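Local coordinates for CD1-2 antigen (PDB 3DBX), which probably binds lipids in an MHC class I-like groove and presents them at the cell surface, as CD1 antigens do, at residues A[115-120]-A[127-132]; A[136-141]-A[147-152]. All coordinates share one frame; numbering follows the deposited sequence.

In the fold
Both contacts lie in the MHC-I-like part of the chain, in a region that forms one edge of its eight-stranded sheet. Following the chain from the N terminus, strand 113-121 turns back into strand 124-130, and interaction 1 closes this hairpin. The chain then enters strand 135-138, the outermost strand on that side, and leaves it for helix 143-154; interaction 2 closes the loop between them by laying the helix back along the strand. The two contacts follow in series, neither nested nor crossed. They are joined sheet-wise, T128 to V137, and by the rings of Y129 and W136, so that the apolar face of hairpin and edge strand, with the helix packed on it, lies beside a bound palmitic acid.

Interaction 1: residues A[115-120]-A[127-132]; sequences SFVNIG and VTYELS
Segments 115-120 and 127-132 run antiparallel, their strand axes at 165° and 5.0 Å apart at closest, with I119 and V127 as a hydrogen-bonded pair: I119 N gives to V127 O (3.0 Å) and V127 N to I119 O (3.2 Å). Y129 N adds a bond to V117 O at 3.0 Å. On one face of the hairpin V117, I119, V127 and Y129 form a largely apolar strip; the beta-branched V117, I119 and V127 are well suited to it because they pack broadly and favour the extended backbone. I119 and V127 lie side by side, and V127 CG2, placed between its own backbone N and carbonyl carbon (chi1 -66° for CG1), touches I119 CB at 3.8 Å and also meets CD1. V117 CB meets Y129 CB at 3.9 Å; beyond that the tyrosine extends away, its hydroxyl bonded to S159. The other face is more polar: N118 and T128 form the non-hydrogen-bonded pair, their side chains pointing the same way. At the far end L131 CD1 rests on S115 CB at 4.0 Å. Strand 97-107 continues the sheet beyond 113-121, and N118 packs on an aromatic side chain of another protein chain. At the apolar strip, W136 of strand 135-138 touches V117, I119 and V127, helix 143-154 meets V127 through M148 and S149, helix 156-180 meets S115, V117 and Y129, and palmitic acid touches V117 and I119.

Interaction 2: residues A[136-141]-A[147-152]; sequences WVPQRS and VMSNTL
W136 and L152 make the main side-chain contact between the edge strand and the helix. L152 CB sits over the five-membered ring of the indole, 3.5 Å from its centroid and only 12° off the ring normal, a CH-pi contact. Its CD1 methyl continues across the same face, 3.7 Å from both CD2 and CE3 of W136, and thus the branched side chain covers much of the bicyclic surface. A broad flat indole and a leucine match well here, one offering a face and the other enough carbon to spread over it. The indole reaches this position with CG beside its own backbone N and anti to the carbonyl carbon (chi1 -73°).

One helical turn earlier, S149 meets the strand backbone: its OG lies 2.7 Å from W136 O and 3.4 Å from P138 CD. A small residue suits this point, where the CA atoms of W136 and S149 come within 5.3 Å. Further out, the backbone N of W136 bonds to T153 OG1, which also bonds to S149 O, tying the start of the strand to the helix.

L152 also touches F83 of helix 77-89, where M148 packs on M84 and M87, and palmitic acid contacts both W136 and L152. The helix runs back antiparallel beside the edge strand, their short axes at 166° and 7.4 Å apart at closest. Helices lying over one face of an antiparallel sheet and walling a groove are the MHC class I-like arrangement, here consistent with a lipid-binding CD1 groove.

Interaction 1: residues A[115-120]-A[127-132]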
ATOM      1  N   SER A 115      -3.507  18.878   5.294  1.00 62.43           N
ATOM      2  CA  SER A 115      -2.145  18.508   5.680  1.00 59.22           C
ATOM      3  C   SER A 115      -2.162  17.818   7.034  1.00 57.64           C
ATOM      4  O   SER A 115      -2.949  18.179   7.898  1.00 60.58           O
ATOM      5  CB  SER A 115      -1.244  19.743   5.738  1.00 61.97           C
ATOM      6  OG  SER A 115      -0.938  20.246   4.436  1.00 64.39           O
ATOM      7  N   PHE A 116      -1.299  16.824   7.219  1.00 52.75           N
ATOM      8  CA  PHE A 116      -1.238  16.090   8.488  1.00 51.72           C
ATOM      9  C   PHE A 116       0.145  15.506   8.772  1.00 48.99           C
ATOM     10  O   PHE A 116       0.912  15.233   7.846  1.00 46.29           O
ATOM     11  CB  PHE A 116      -2.311  14.987   8.543  1.00 50.35           C
ATOM     12  CG  PHE A 116      -2.139  13.901   7.495  1.00 46.95           C
ATOM     13  CD1 PHE A 116      -2.833  13.962   6.293  1.00 44.85           C
ATOM     14  CD2 PHE A 116      -1.293  12.804   7.729  1.00 43.60           C
ATOM     15  CE1 PHE A 116      -2.685  12.958   5.343  1.00 42.59           C
ATOM     16  CE2 PHE A 116      -1.138  11.822   6.785  1.00 41.49           C
ATOM     17  CZ  PHE A 116      -1.837  11.906   5.579  1.00 39.50           C
ATOM     18  N   VAL A 117       0.454  15.341  10.054  1.00 49.89           N
ATOM     19  CA  VAL A 117       1.616  14.573  10.496  1.00 48.51           C
ATOM     20  C   VAL A 117       1.210  13.642  11.629  1.00 48.59           C
ATOM     21  O   VAL A 117       0.763  14.099  12.695  1.00 51.83           O
ATOM     22  CB  VAL A 117       2.778  15.423  11.009  1.00 50.72           C
ATOM     23  CG1 VAL A 117       3.960  14.502  11.348  1.00 49.81           C
ATOM     24  CG2 VAL A 117       3.198  16.459   9.991  1.00 51.63           C
ATOM     25  N   ASN A 118       1.385  12.340  11.393  1.00 45.60           N
ATOM     26  CA  ASN A 118       1.099  11.313  12.393  1.00 45.96           C
ATOM     27  C   ASN A 118       2.322  10.476  12.768  1.00 44.53           C
ATOM     28  O   ASN A 118       3.015   9.974  11.896  1.00 41.54           O
ATOM     29  CB  ASN A 118       0.018  10.375  11.850  1.00 45.45           C
ATOM     30  CG  ASN A 118      -1.305  11.066  11.642  1.00 47.15           C
ATOM     31  OD1 ASN A 118      -1.611  12.049  12.292  1.00 53.81           O
ATOM     32  ND2 ASN A 118      -2.093  10.556  10.729  1.00 47.10           N
ATOM     33  N   ILE A 119       2.558  10.301  14.068  1.00 46.60           N
ATOM     34  CA  ILE A 119       3.616   9.403  14.559  1.00 45.17           C
ATOM     35  C   ILE A 119       3.019   8.196  15.294  1.00 45.85           C
ATOM     36  O   ILE A 119       2.146   8.358  16.129  1.00 48.32           O
ATOM     37  CB  ILE A 119       4.640  10.146  15.488  1.00 47.30           C
ATOM     38  CG1 ILE A 119       5.198  11.394  14.777  1.00 47.99           C
ATOM     39  CG2 ILE A 119       5.770   9.232  15.865  1.00 44.93           C
ATOM     40  CD1 ILE A 119       6.167  12.257  15.601  1.00 51.34           C
ATOM     41  N   GLY A 120       3.505   6.995  14.977  1.00 43.50           N
ATOM     42  CA  GLY A 120       3.162   5.789  15.717  1.00 44.45           C
ATOM     43  C   GLY A 120       4.362   5.117  16.374  1.00 45.23           C
ATOM     44  O   GLY A 120       5.519   5.310  15.958  1.00 43.95           O
ATOM     45  N   VAL A 127       1.491  10.117  18.696  1.00 57.12           N
ATOM     46  CA  VAL A 127       1.181  11.572  18.753  1.00 60.58           C
ATOM     47  C   VAL A 127       0.749  12.130  17.382  1.00 59.23           C
ATOM     48  O   VAL A 127       1.157  11.615  16.334  1.00 55.08           O
ATOM     49  CB  VAL A 127       2.357  12.452  19.324  1.00 62.54           C
ATOM     50  CG1 VAL A 127       2.619  12.148  20.787  1.00 66.24           C
ATOM     51  CG2 VAL A 127       3.639  12.297  18.509  1.00 59.33           C
ATOM     52  N   THR A 128      -0.080  13.174  17.379  1.00 62.51           N
ATOM     53  CA  THR A 128      -0.445  13.817  16.106  1.00 62.49           C
ATOM     54  C   THR A 128      -0.199  15.332  16.102  1.00 65.74           C
ATOM     55  O   THR A 128      -0.244  15.963  17.146  1.00 68.90           O
ATOM     56  CB  THR A 128      -1.899  13.479  15.659  1.00 63.35           C
ATOM     57  OG1 THR A 128      -2.087  13.889  14.296  1.00 62.92           O
ATOM     58  CG2 THR A 128      -2.929  14.158  16.534  1.00 67.92           C
ATOM     59  N   TYR A 129       0.072  15.899  14.928  1.00 64.57           N
ATOM     60  CA  TYR A 129       0.313  17.339  14.826  1.00 68.31           C
ATOM     61  C   TYR A 129      -0.906  18.117  14.335  1.00 71.48           C
ATOM     62  O   TYR A 129      -1.379  17.925  13.217  1.00 68.54           O
ATOM     63  CB  TYR A 129       1.564  17.652  13.989  1.00 66.09           C
ATOM     64  CG  TYR A 129       1.836  19.136  13.811  1.00 70.74           C
ATOM     65  CD1 TYR A 129       2.178  19.941  14.904  1.00 75.23           C
ATOM     66  CD2 TYR A 129       1.737  19.744  12.553  1.00 71.12           C
ATOM     67  CE1 TYR A 129       2.425  21.305  14.749  1.00 79.74           C
ATOM     68  CE2 TYR A 129       1.983  21.127  12.391  1.00 74.93           C
ATOM     69  CZ  TYR A 129       2.325  21.891  13.496  1.00 78.95           C
ATOM     70  OH  TYR A 129       2.569  23.243  13.367  1.00 84.28           O
ATOM     71  N   GLU A 130      -1.396  19.005  15.199  1.00 77.56           N
ATOM     72  CA  GLU A 130      -2.540  19.866  14.915  1.00 82.73           C
ATOM     73  C   GLU A 130      -2.059  21.215  14.350  1.00 85.67           C
ATOM     74  O   GLU A 130      -1.589  22.075  15.092  1.00 89.17           O
ATOM     75  CB  GLU A 130      -3.337  20.069  16.207  1.00 88.20           C
ATOM     76  CG  GLU A 130      -4.809  20.388  16.032  1.00 93.17           C
ATOM     77  CD  GLU A 130      -5.618  19.974  17.248  1.00 98.18           C
ATOM     78  OE1 GLU A 130      -6.003  20.859  18.053  1.00105.07           O
ATOM     79  OE2 GLU A 130      -5.844  18.756  17.412  1.00 95.31           O
ATOM     80  N   LEU A 131      -2.167  21.379  13.032  1.00 84.34           N
ATOM     81  CA  LEU A 131      -1.627  22.551  12.344  1.00 86.70           C
ATOM     82  C   LEU A 131      -2.256  23.848  12.830  1.00 93.79           C
ATOM     83  O   LEU A 131      -1.539  24.787  13.172  1.00 97.13           O
ATOM     84  CB  LEU A 131      -1.789  22.417  10.823  1.00 83.99           C
ATOM     85  CG  LEU A 131      -0.796  23.160   9.902  1.00 84.37           C
ATOM     86  CD1 LEU A 131      -0.967  22.682   8.471  1.00 80.81           C
ATOM     87  CD2 LEU A 131      -0.880  24.702   9.970  1.00 89.78           C
ATOM     88  N   SER A 132      -3.590  23.889  12.867  1.00 96.62           N
ATOM     89  CA  SER A 132      -4.340  25.097  13.231  1.00103.51           C
ATOM     90  C   SER A 132      -4.075  25.546  14.669  1.00107.98           C
ATOM     91  O   SER A 132      -3.938  26.740  14.934  1.00113.31           O
ATOM     92  CB  SER A 132      -5.842  24.888  13.011  1.00105.85           C
ATOM     93  OG  SER A 132      -6.088  24.337  11.727  1.00102.01           O
TER

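Interaction 2: residues A[136-141]-A[147-152]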
ATOM      1  N   TRP A 136       1.201  19.704  19.064  1.00 85.71           N
ATOM      2  CA  TRP A 136       1.246  18.239  18.960  1.00 80.38           C
ATOM      3  C   TRP A 136       0.356  17.610  20.036  1.00 82.62           C
ATOM      4  O   TRP A 136       0.449  17.980  21.217  1.00 87.19           O
ATOM      5  CB  TRP A 136       2.678  17.746  19.129  1.00 77.77           C
ATOM      6  CG  TRP A 136       3.543  18.020  17.952  1.00 75.45           C
ATOM      7  CD1 TRP A 136       4.182  19.187  17.660  1.00 77.59           C
ATOM      8  CD2 TRP A 136       3.878  17.102  16.902  1.00 69.34           C
ATOM      9  NE1 TRP A 136       4.891  19.055  16.489  1.00 73.77           N
ATOM     10  CE2 TRP A 136       4.723  17.788  16.004  1.00 68.93           C
ATOM     11  CE3 TRP A 136       3.543  15.767  16.632  1.00 65.92           C
ATOM     12  CZ2 TRP A 136       5.240  17.186  14.850  1.00 64.37           C
ATOM     13  CZ3 TRP A 136       4.058  15.168  15.484  1.00 61.48           C
ATOM     14  CH2 TRP A 136       4.898  15.881  14.611  1.00 61.15           C
ATOM     15  N   VAL A 137      -0.503  16.675  19.629  1.00 79.79           N
ATOM     16  CA  VAL A 137      -1.527  16.087  20.509  1.00 82.33           C
ATOM     17  C   VAL A 137      -1.276  14.594  20.771  1.00 78.90           C
ATOM     18  O   VAL A 137      -1.052  13.825  19.820  1.00 73.65           O
ATOM     19  CB  VAL A 137      -2.963  16.256  19.928  1.00 83.77           C
ATOM     20  CG1 VAL A 137      -3.985  16.314  21.042  1.00 89.23           C
ATOM     21  CG2 VAL A 137      -3.072  17.506  19.060  1.00 85.43           C
ATOM     22  N   PRO A 138      -1.317  14.173  22.056  1.00 81.79           N
ATOM     23  CA  PRO A 138      -1.134  12.762  22.425  1.00 79.58           C
ATOM     24  C   PRO A 138      -2.282  11.869  21.947  1.00 78.70           C
ATOM     25  O   PRO A 138      -3.449  12.254  22.056  1.00 81.89           O
ATOM     26  CB  PRO A 138      -1.106  12.798  23.960  1.00 84.63           C
ATOM     27  CG  PRO A 138      -0.880  14.213  24.318  1.00 87.90           C
ATOM     28  CD  PRO A 138      -1.531  15.010  23.251  1.00 87.64           C
ATOM     29  N   GLN A 139      -1.937  10.689  21.424  1.00 74.89           N
ATOM     30  CA  GLN A 139      -2.912   9.731  20.897  1.00 74.09           C
ATOM     31  C   GLN A 139      -3.169   8.557  21.850  1.00 75.63           C
ATOM     32  O   GLN A 139      -4.205   7.891  21.756  1.00 76.87           O
ATOM     33  CB  GLN A 139      -2.455   9.194  19.544  1.00 69.02           C
ATOM     34  CG  GLN A 139      -2.269  10.239  18.425  1.00 68.76           C
ATOM     35  CD  GLN A 139      -3.563  10.600  17.712  1.00 70.26           C
ATOM     36  OE1 GLN A 139      -4.568  10.941  18.347  1.00 76.09           O
ATOM     37  NE2 GLN A 139      -3.545  10.531  16.389  1.00 64.96           N
ATOM     38  N   ARG A 140      -2.216   8.291  22.741  1.00 75.92           N
ATOM     39  CA  ARG A 140      -2.391   7.301  23.799  1.00 77.79           C
ATOM     40  C   ARG A 140      -2.153   8.009  25.128  1.00 83.28           C
ATOM     41  O   ARG A 140      -1.755   9.180  25.131  1.00 84.40           O
ATOM     42  CB  ARG A 140      -1.478   6.079  23.598  1.00 74.13           C
ATOM     43  CG  ARG A 140       0.011   6.343  23.692  1.00 71.79           C
ATOM     44  CD  ARG A 140       0.833   5.094  23.453  1.00 68.73           C
ATOM     45  NE  ARG A 140       0.914   4.751  22.031  1.00 62.37           N
ATOM     46  CZ  ARG A 140       1.886   4.025  21.486  1.00 59.74           C
ATOM     47  NH1 ARG A 140       2.884   3.579  22.234  1.00 60.75           N
ATOM     48  NH2 ARG A 140       1.873   3.761  20.182  1.00 54.65           N
ATOM     49  N   SER A 141      -2.404   7.330  26.249  1.00 87.09           N
ATOM     50  CA  SER A 141      -2.348   8.006  27.556  1.00 93.12           C
ATOM     51  C   SER A 141      -1.155   7.662  28.468  1.00 94.07           C
ATOM     52  O   SER A 141      -1.260   7.784  29.690  1.00 99.04           O
ATOM     53  CB  SER A 141      -3.691   7.884  28.306  1.00 98.44           C
ATOM     54  OG  SER A 141      -3.990   6.544  28.659  1.00 98.99           O
ATOM     55  N   VAL A 147       5.749  12.721  26.802  1.00 90.26           N
ATOM     56  CA  VAL A 147       7.092  13.276  26.630  1.00 90.59           C
ATOM     57  C   VAL A 147       7.311  13.785  25.193  1.00 87.27           C
ATOM     58  O   VAL A 147       7.740  14.926  24.997  1.00 89.79           O
ATOM     59  CB  VAL A 147       8.184  12.237  27.024  1.00 89.81           C
ATOM     60  CG1 VAL A 147       9.561  12.685  26.564  1.00 90.14           C
ATOM     61  CG2 VAL A 147       8.184  11.986  28.537  1.00 93.52           C
ATOM     62  N   MET A 148       7.002  12.950  24.201  1.00 81.69           N
ATOM     63  CA  MET A 148       7.181  13.310  22.800  1.00 78.30           C
ATOM     64  C   MET A 148       6.312  14.492  22.378  1.00 80.13           C
ATOM     65  O   MET A 148       6.797  15.374  21.569  1.00 80.20           O
ATOM     66  CB  MET A 148       6.884  12.109  21.899  1.00 72.97           C
ATOM     67  CG  MET A 148       7.088  12.405  20.420  1.00 69.26           C
ATOM     68  SD  MET A 148       7.165  10.897  19.449  1.00 64.44           S
ATOM     69  CE  MET A 148       8.683  10.185  20.114  1.00 66.10           C
ATOM     70  N   SER A 149       5.027  14.494  22.908  1.00 82.74           N
ATOM     71  CA  SER A 149       4.066  15.547  22.578  1.00 85.70           C
ATOM     72  C   SER A 149       4.482  16.900  23.170  1.00 91.30           C
ATOM     73  O   SER A 149       4.284  17.939  22.534  1.00 92.80           O
ATOM     74  CB  SER A 149       2.674  15.163  23.085  1.00 87.54           C
ATOM     75  OG  SER A 149       1.685  16.078  22.642  1.00 90.94           O
ATOM     76  N   ASN A 150       5.060  16.875  24.375  1.00 94.83           N
ATOM     77  CA  ASN A 150       5.456  18.098  25.093  1.00101.10           C
ATOM     78  C   ASN A 150       6.725  18.748  24.534  1.00101.14           C
ATOM     79  O   ASN A 150       6.799  20.059  24.393  1.00105.43           O
ATOM     80  CB  ASN A 150       5.631  17.815  26.595  1.00105.34           C
ATOM     81  CG  ASN A 150       4.306  17.738  27.335  1.00108.56           C
ATOM     82  OD1 ASN A 150       3.196  18.207  26.732  1.00109.76           O
ATOM     83  ND2 ASN A 150       4.397  17.129  28.656  1.00111.70           N
ATOM     84  N   THR A 151       7.729  17.813  24.246  1.00 97.39           N
ATOM     85  CA  THR A 151       8.989  18.247  23.633  1.00 96.97           C
ATOM     86  C   THR A 151       8.739  18.875  22.262  1.00 94.67           C
ATOM     87  O   THR A 151       9.322  19.907  21.929  1.00 97.25           O
ATOM     88  CB  THR A 151       9.978  17.055  23.486  1.00 93.42           C
ATOM     89  OG1 THR A 151      10.071  16.338  24.735  1.00 96.03           O
ATOM     90  CG2 THR A 151      11.370  17.537  23.094  1.00 94.47           C
ATOM     91  N   LEU A 152       7.869  18.251  21.471  1.00 90.32           N
ATOM     92  CA  LEU A 152       7.580  18.751  20.128  1.00 88.05           C
ATOM     93  C   LEU A 152       6.839  20.100  20.121  1.00 92.35           C
ATOM     94  O   LEU A 152       7.201  21.001  19.349  1.00 92.95           O
ATOM     95  CB  LEU A 152       6.849  17.694  19.292  1.00 82.48           C
ATOM     96  CG  LEU A 152       7.703  16.520  18.786  1.00 77.83           C
ATOM     97  CD1 LEU A 152       6.821  15.396  18.258  1.00 73.37           C
ATOM     98  CD2 LEU A 152       8.708  16.978  17.724  1.00 75.79           C
TER